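Local coordinates for Peptide/nickel transport system substrate-binding protein (Listeria monocytogenes serotype 1/2a, PDB 5KZT), which probably binds peptides outside the cell as the substrate-binding component of an oligopeptide transport system and is captured here with a bound peptide, at residues Asp90-Ala104 with Phe161-Val174. Residues are numbered along the deposited sequence; the frame is centred on the assembly and turned at random.
Sequences DPVTANDYVYSWRRA and FAFPTFFPLNEKFV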
loop_
_atom_site.group_PDB
_atom_site.type_symbol
_atom_site.label_atom_id
_atom_site.label_comp_id
_atom_site.label_asym_id
_atom_site.label_seq_id
_atom_site.Cartn_x
_atom_site.Cartn_y
_atom_site.Cartn_z
ATOM N N ASP A 90 -21.775 -9.510 19.232
ATOM C CA ASP A 90 -21.840 -10.785 18.477
ATOM C C ASP A 90 -20.482 -11.494 18.578
ATOM O O ASP A 90 -19.445 -10.834 18.480
ATOM C CB ASP A 90 -22.115 -10.565 16.975
ATOM C CG ASP A 90 -23.530 -10.036 16.666
ATOM O OD1 ASP A 90 -24.369 -9.873 17.569
ATOM O OD2 ASP A 90 -23.791 -9.774 15.464
ATOM N N PRO A 91 -20.471 -12.833 18.756
ATOM C CA PRO A 91 -19.175 -13.524 18.719
ATOM C C PRO A 91 -18.549 -13.501 17.311
ATOM O O PRO A 91 -19.277 -13.417 16.304
ATOM C CB PRO A 91 -19.539 -14.958 19.112
ATOM C CG PRO A 91 -20.900 -15.126 18.526
ATOM C CD PRO A 91 -21.590 -13.796 18.704
ATOM N N VAL A 92 -17.220 -13.531 17.260
ATOM C CA VAL A 92 -16.498 -13.682 16.004
ATOM C C VAL A 92 -16.391 -15.187 15.762
ATOM O O VAL A 92 -15.858 -15.930 16.608
ATOM C CB VAL A 92 -15.107 -13.024 16.027
ATOM C CG1 VAL A 92 -14.380 -13.231 14.692
ATOM C CG2 VAL A 92 -15.216 -11.531 16.382
ATOM N N THR A 93 -16.956 -15.642 14.648
ATOM C CA THR A 93 -17.040 -17.081 14.355
ATOM C C THR A 93 -16.409 -17.387 12.999
ATOM O O THR A 93 -16.093 -16.466 12.226
ATOM C CB THR A 93 -18.500 -17.574 14.322
ATOM O OG1 THR A 93 -19.131 -17.107 13.132
ATOM C CG2 THR A 93 -19.276 -17.117 15.541
ATOM N N ALA A 94 -16.277 -18.681 12.695
ATOM C CA ALA A 94 -15.732 -19.138 11.412
ATOM C C ALA A 94 -16.533 -18.608 10.240
ATOM O O ALA A 94 -15.969 -18.374 9.181
ATOM C CB ALA A 94 -15.694 -20.657 11.361
ATOM N N ASN A 95 -17.838 -18.424 10.445
ATOM C CA ASN A 95 -18.731 -17.922 9.393
ATOM C C ASN A 95 -18.363 -16.521 8.918
ATOM O O ASN A 95 -18.590 -16.180 7.761
ATOM C CB ASN A 95 -20.175 -17.970 9.856
ATOM C CG ASN A 95 -20.611 -19.378 10.190
ATOM O OD1 ASN A 95 -20.329 -20.307 9.448
ATOM N ND2 ASN A 95 -21.249 -19.552 11.338
ATOM N N ASP A 96 -17.778 -15.723 9.807
ATOM C CA ASP A 96 -17.368 -14.369 9.463
ATOM C C ASP A 96 -16.186 -14.368 8.501
ATOM O O ASP A 96 -16.061 -13.470 7.669
ATOM C CB ASP A 96 -16.958 -13.589 10.708
ATOM C CG ASP A 96 -18.054 -13.470 11.733
ATOM O OD1 ASP A 96 -19.248 -13.579 11.416
ATOM O OD2 ASP A 96 -17.699 -13.231 12.906
ATOM N N TYR A 97 -15.307 -15.360 8.639
ATOM C CA TYR A 97 -14.182 -15.492 7.723
ATOM C C TYR A 97 -14.634 -16.040 6.385
ATOM O O TYR A 97 -14.212 -15.547 5.327
ATOM C CB TYR A 97 -13.094 -16.389 8.284
ATOM C CG TYR A 97 -12.378 -15.820 9.466
ATOM C CD1 TYR A 97 -12.877 -16.006 10.749
ATOM C CD2 TYR A 97 -11.193 -15.118 9.318
ATOM C CE1 TYR A 97 -12.216 -15.476 11.857
ATOM C CE2 TYR A 97 -10.529 -14.590 10.417
ATOM C CZ TYR A 97 -11.043 -14.794 11.679
ATOM O OH TYR A 97 -10.417 -14.318 12.788
ATOM N N VAL A 98 -15.497 -17.046 6.421
ATOM C CA VAL A 98 -16.036 -17.605 5.193
ATOM C C VAL A 98 -16.745 -16.505 4.408
ATOM O O VAL A 98 -16.496 -16.316 3.208
ATOM C CB VAL A 98 -16.989 -18.785 5.458
ATOM C CG1 VAL A 98 -17.688 -19.238 4.181
ATOM C CG2 VAL A 98 -16.221 -19.952 6.047
ATOM N N TYR A 99 -17.615 -15.773 5.089
ATOM C CA TYR A 99 -18.319 -14.666 4.448
ATOM C C TYR A 99 -17.360 -13.659 3.811
ATOM O O TYR A 99 -17.525 -13.316 2.653
ATOM C CB TYR A 99 -19.251 -13.965 5.436
ATOM C CG TYR A 99 -19.775 -12.665 4.895
ATOM C CD1 TYR A 99 -20.707 -12.639 3.839
ATOM C CD2 TYR A 99 -19.308 -11.463 5.386
ATOM C CE1 TYR A 99 -21.167 -11.442 3.325
ATOM C CE2 TYR A 99 -19.760 -10.262 4.877
ATOM C CZ TYR A 99 -20.683 -10.255 3.849
ATOM O OH TYR A 99 -21.103 -9.037 3.357
ATOM N N SER A 100 -16.364 -13.188 4.555
ATOM C CA SER A 100 -15.507 -12.107 4.038
ATOM C C SER A 100 -14.547 -12.547 2.928
ATOM O O SER A 100 -14.275 -11.779 2.018
ATOM C CB SER A 100 -14.736 -11.405 5.141
ATOM O OG SER A 100 -13.729 -12.232 5.651
ATOM N N TRP A 101 -14.023 -13.756 2.995
ATOM C CA TRP A 101 -13.166 -14.230 1.911
ATOM C C TRP A 101 -14.011 -14.447 0.638
ATOM O O TRP A 101 -13.582 -14.077 -0.459
ATOM C CB TRP A 101 -12.445 -15.492 2.303
ATOM C CG TRP A 101 -11.439 -15.345 3.394
ATOM C CD1 TRP A 101 -11.370 -14.381 4.365
ATOM C CD2 TRP A 101 -10.379 -16.244 3.651
ATOM N NE1 TRP A 101 -10.318 -14.637 5.222
ATOM C CE2 TRP A 101 -9.690 -15.778 4.800
ATOM C CE3 TRP A 101 -9.912 -17.386 2.999
ATOM C CZ2 TRP A 101 -8.564 -16.442 5.321
ATOM C CZ3 TRP A 101 -8.800 -18.051 3.533
ATOM C CH2 TRP A 101 -8.149 -17.570 4.673
ATOM N N ARG A 102 -15.229 -14.975 0.782
ATOM C CA ARG A 102 -16.103 -15.075 -0.382
ATOM C C ARG A 102 -16.430 -13.671 -0.928
ATOM O O ARG A 102 -16.449 -13.472 -2.141
ATOM C CB ARG A 102 -17.377 -15.847 -0.064
ATOM C CG ARG A 102 -17.195 -17.321 0.242
ATOM C CD ARG A 102 -18.526 -17.953 0.600
ATOM N NE ARG A 102 -18.411 -19.373 0.916
ATOM C CZ ARG A 102 -19.409 -20.159 1.317
ATOM N NH1 ARG A 102 -20.648 -19.707 1.411
ATOM N NH2 ARG A 102 -19.164 -21.420 1.603
ATOM N N ARG A 103 -16.649 -12.699 -0.035
ATOM C CA ARG A 103 -16.887 -11.309 -0.442
ATOM C C ARG A 103 -15.732 -10.760 -1.271
ATOM O O ARG A 103 -15.965 -10.084 -2.269
ATOM C CB ARG A 103 -17.120 -10.387 0.774
ATOM C CG ARG A 103 -17.473 -8.942 0.449
ATOM C CD ARG A 103 -18.056 -8.246 1.670
ATOM N NE ARG A 103 -18.478 -6.869 1.389
ATOM C CZ ARG A 103 -17.778 -5.769 1.694
ATOM N NH1 ARG A 103 -16.592 -5.834 2.304
ATOM N NH2 ARG A 103 -18.270 -4.578 1.390
ATOM N N ALA A 104 -14.501 -11.030 -0.832
ATOM C CA ALA A 104 -13.303 -10.550 -1.516
ATOM C C ALA A 104 -13.144 -11.083 -2.929
ATOM O O ALA A 104 -12.675 -10.339 -3.791
ATOM C CB ALA A 104 -12.041 -10.856 -0.711
ATOM N N PHE A 161 -2.742 -13.845 5.973
ATOM C CA PHE A 161 -3.696 -13.929 7.099
ATOM C C PHE A 161 -3.644 -12.674 7.999
ATOM O O PHE A 161 -4.611 -12.338 8.660
ATOM C CB PHE A 161 -3.419 -15.145 7.971
ATOM C CG PHE A 161 -3.645 -16.479 7.318
ATOM C CD1 PHE A 161 -4.455 -16.642 6.182
ATOM C CD2 PHE A 161 -3.070 -17.612 7.886
ATOM C CE1 PHE A 161 -4.653 -17.901 5.628
ATOM C CE2 PHE A 161 -3.282 -18.871 7.332
ATOM C CZ PHE A 161 -4.074 -19.009 6.207
ATOM N N ALA A 162 -2.510 -11.990 8.011
ATOM C CA ALA A 162 -2.349 -10.735 8.727
ATOM C C ALA A 162 -2.731 -9.483 7.905
ATOM O O ALA A 162 -2.568 -8.357 8.380
ATOM C CB ALA A 162 -0.907 -10.624 9.190
ATOM N N PHE A 163 -3.233 -9.669 6.690
ATOM C CA PHE A 163 -3.514 -8.549 5.797
ATOM C C PHE A 163 -5.024 -8.259 5.784
ATOM O O PHE A 163 -5.826 -9.188 5.763
ATOM C CB PHE A 163 -2.987 -8.862 4.394
ATOM C CG PHE A 163 -2.946 -7.674 3.498
ATOM C CD1 PHE A 163 -1.931 -6.728 3.638
ATOM C CD2 PHE A 163 -3.943 -7.457 2.544
ATOM C CE1 PHE A 163 -1.909 -5.598 2.834
ATOM C CE2 PHE A 163 -3.912 -6.331 1.732
ATOM C CZ PHE A 163 -2.895 -5.396 1.889
ATOM N N PRO A 164 -5.427 -6.971 5.800
ATOM C CA PRO A 164 -6.853 -6.667 6.004
ATOM C C PRO A 164 -7.900 -7.354 5.102
ATOM O O PRO A 164 -8.994 -7.634 5.571
ATOM C CB PRO A 164 -6.894 -5.149 5.846
ATOM C CG PRO A 164 -5.623 -4.743 6.484
ATOM C CD PRO A 164 -4.627 -5.738 5.924
ATOM N N THR A 165 -7.554 -7.659 3.857
ATOM C CA THR A 165 -8.492 -8.310 2.934
ATOM C C THR A 165 -8.941 -9.693 3.434
ATOM O O THR A 165 -10.022 -10.165 3.074
ATOM C CB THR A 165 -7.903 -8.445 1.505
ATOM O OG1 THR A 165 -6.994 -7.369 1.253
ATOM C CG2 THR A 165 -9.027 -8.448 0.447
ATOM N N PHE A 166 -8.115 -10.320 4.262
ATOM C CA PHE A 166 -8.379 -11.625 4.862
ATOM C C PHE A 166 -8.979 -11.539 6.284
ATOM O O PHE A 166 -9.183 -12.557 6.921
ATOM C CB PHE A 166 -7.069 -12.427 4.906
ATOM C CG PHE A 166 -6.551 -12.801 3.554
ATOM C CD1 PHE A 166 -5.914 -11.871 2.750
ATOM C CD2 PHE A 166 -6.719 -14.095 3.066
ATOM C CE1 PHE A 166 -5.446 -12.239 1.474
ATOM C CE2 PHE A 166 -6.240 -14.454 1.798
ATOM C CZ PHE A 166 -5.618 -13.523 1.016
ATOM N N PHE A 167 -9.284 -10.334 6.769
ATOM C CA PHE A 167 -9.964 -10.173 8.056
ATOM C C PHE A 167 -11.410 -10.658 7.933
ATOM O O PHE A 167 -11.978 -10.579 6.852
ATOM C CB PHE A 167 -9.965 -8.704 8.480
ATOM C CG PHE A 167 -8.616 -8.164 8.908
ATOM C CD1 PHE A 167 -7.437 -8.922 8.835
ATOM C CD2 PHE A 167 -8.532 -6.855 9.358
ATOM C CE1 PHE A 167 -6.225 -8.389 9.224
ATOM C CE2 PHE A 167 -7.321 -6.318 9.758
ATOM C CZ PHE A 167 -6.165 -7.077 9.692
ATOM N N PRO A 168 -12.016 -11.112 9.050
ATOM C CA PRO A 168 -13.435 -11.457 9.067
ATOM C C PRO A 168 -14.348 -10.233 9.000
ATOM O O PRO A 168 -13.915 -9.107 9.285
ATOM C CB PRO A 168 -13.595 -12.186 10.393
ATOM C CG PRO A 168 -12.584 -11.540 11.284
ATOM C CD PRO A 168 -11.428 -11.153 10.403
ATOM N N LEU A 169 -15.580 -10.467 8.549
ATOM C CA LEU A 169 -16.643 -9.468 8.549
ATOM C C LEU A 169 -17.925 -10.095 9.075
ATOM O O LEU A 169 -18.177 -11.285 8.869
ATOM C CB LEU A 169 -16.867 -8.917 7.139
ATOM C CG LEU A 169 -15.732 -8.035 6.613
ATOM C CD1 LEU A 169 -15.922 -7.789 5.121
ATOM C CD2 LEU A 169 -15.657 -6.718 7.383
ATOM N N ASN A 170 -18.714 -9.275 9.759
ATOM C CA ASN A 170 -20.002 -9.662 10.282
ATOM C C ASN A 170 -21.071 -9.539 9.198
ATOM O O ASN A 170 -21.535 -8.450 8.918
ATOM C CB ASN A 170 -20.330 -8.772 11.479
ATOM C CG ASN A 170 -21.612 -9.178 12.177
ATOM O OD1 ASN A 170 -22.712 -9.127 11.612
ATOM N ND2 ASN A 170 -21.471 -9.575 13.431
ATOM N N GLU A 171 -21.480 -10.666 8.607
ATOM C CA GLU A 171 -22.387 -10.652 7.448
ATOM C C GLU A 171 -23.686 -9.909 7.731
ATOM O O GLU A 171 -24.164 -9.134 6.898
ATOM C CB GLU A 171 -22.709 -12.063 6.974
ATOM C CG GLU A 171 -23.698 -12.114 5.809
ATOM C CD GLU A 171 -23.828 -13.485 5.195
ATOM O OE1 GLU A 171 -23.220 -14.443 5.686
ATOM O OE2 GLU A 171 -24.571 -13.604 4.220
ATOM N N LYS A 172 -24.249 -10.145 8.906
ATOM C CA LYS A 172 -25.503 -9.504 9.277
ATOM C C LYS A 172 -25.382 -7.979 9.270
ATOM O O LYS A 172 -26.230 -7.265 8.735
ATOM C CB LYS A 172 -25.962 -10.003 10.647
ATOM C CG LYS A 172 -27.404 -9.668 10.970
ATOM C CD LYS A 172 -27.959 -10.533 12.109
ATOM C CE LYS A 172 -27.262 -10.244 13.439
ATOM N NZ LYS A 172 -28.194 -10.333 14.607
ATOM N N PHE A 173 -24.324 -7.485 9.867
ATOM C CA PHE A 173 -24.092 -6.054 9.921
ATOM C C PHE A 173 -23.802 -5.438 8.540
ATOM O O PHE A 173 -24.375 -4.396 8.196
ATOM C CB PHE A 173 -22.944 -5.756 10.874
ATOM C CG PHE A 173 -22.683 -4.293 11.056
ATOM C CD1 PHE A 173 -23.346 -3.573 12.037
ATOM C CD2 PHE A 173 -21.753 -3.637 10.258
ATOM C CE1 PHE A 173 -23.099 -2.214 12.225
ATOM C CE2 PHE A 173 -21.494 -2.275 10.431
ATOM C CZ PHE A 173 -22.166 -1.562 11.424
ATOM N N VAL A 174 -22.916 -6.073 7.769
ATOM C CA VAL A 174 -22.562 -5.595 6.436
ATOM C C VAL A 174 -23.801 -5.540 5.556
ATOM O O VAL A 174 -24.025 -4.544 4.858
ATOM C CB VAL A 174 -21.448 -6.446 5.758
ATOM C CG1 VAL A 174 -21.199 -5.996 4.322
ATOM C CG2 VAL A 174 -20.131 -6.321 6.522
HETATM O O HOH W 1 -24.676 -8.133 13.507
HETATM O O HOH W 2 -21.859 -15.450 7.804
HETATM O O HOH W 3 -21.039 -13.336 9.372
HETATM O O HOH W 4 -12.721 -9.551 2.697
#
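Pro168 lies flat against Tyr97: its CB sits 3.6 Å from the Tyr97 ring centroid and only 2° off the ring normal, a CH-pi contact over the face. This proline belongs to the extended chain 167-170, which runs along helix 94-105 and is fixed to it by polar bonds. Ser100 OG donates to Phe167 O at 2.7 Å; this hydroxyl, set between the backbone N and the carbonyl carbon, turns to the passing chain. One turn earlier, Asp96 O accepts Leu169 N from one face of its carbonyl plane and the helical Ser100 N from the other, so the added bond leaves the helix intact. Trp101 NE1 donates to Phe166 O at 2.9 Å from above the carbonyl plane. The same indole receives the edge of Phe166 on its face, in a T-shaped pair with planes 81° apart, while Phe161 CE1 meets its rim at CH2; Phe117 adds a further edge-to-face partner.

Tyr99 packs on the start of helix 171-177. With CG anti to the backbone N (chi1 168°), its ring turns one face to Glu171, whose CB stands over the Tyr99 ring centre at 3.6 Å and whose carboxylate lies nearly parallel to the ring. Leu169 CB lies at the Tyr99 ring edge, in its plane, while CD1 reaches Arg103 NH1, whose guanidinium is salt-bridged to Asp29. Asn170 N-caps this helix through OD1 to Phe173 N, and its ND2 meets the anti lone pair of Asp90 OD2 at 3.1 Å. A water joins Asp96 OD1 to Glu171 N; Asp96 OD2 closes the capping box with Thr93 and also accepts from Trp86.

Thus Asp96 and Asn170 each combine helix capping with bonding across the contact, coupling two helix starts, while Trp101 N-H and Ser100 hydroxyl give the carbonyls of buried Phe166 and Phe167 hydrogen-bond partners.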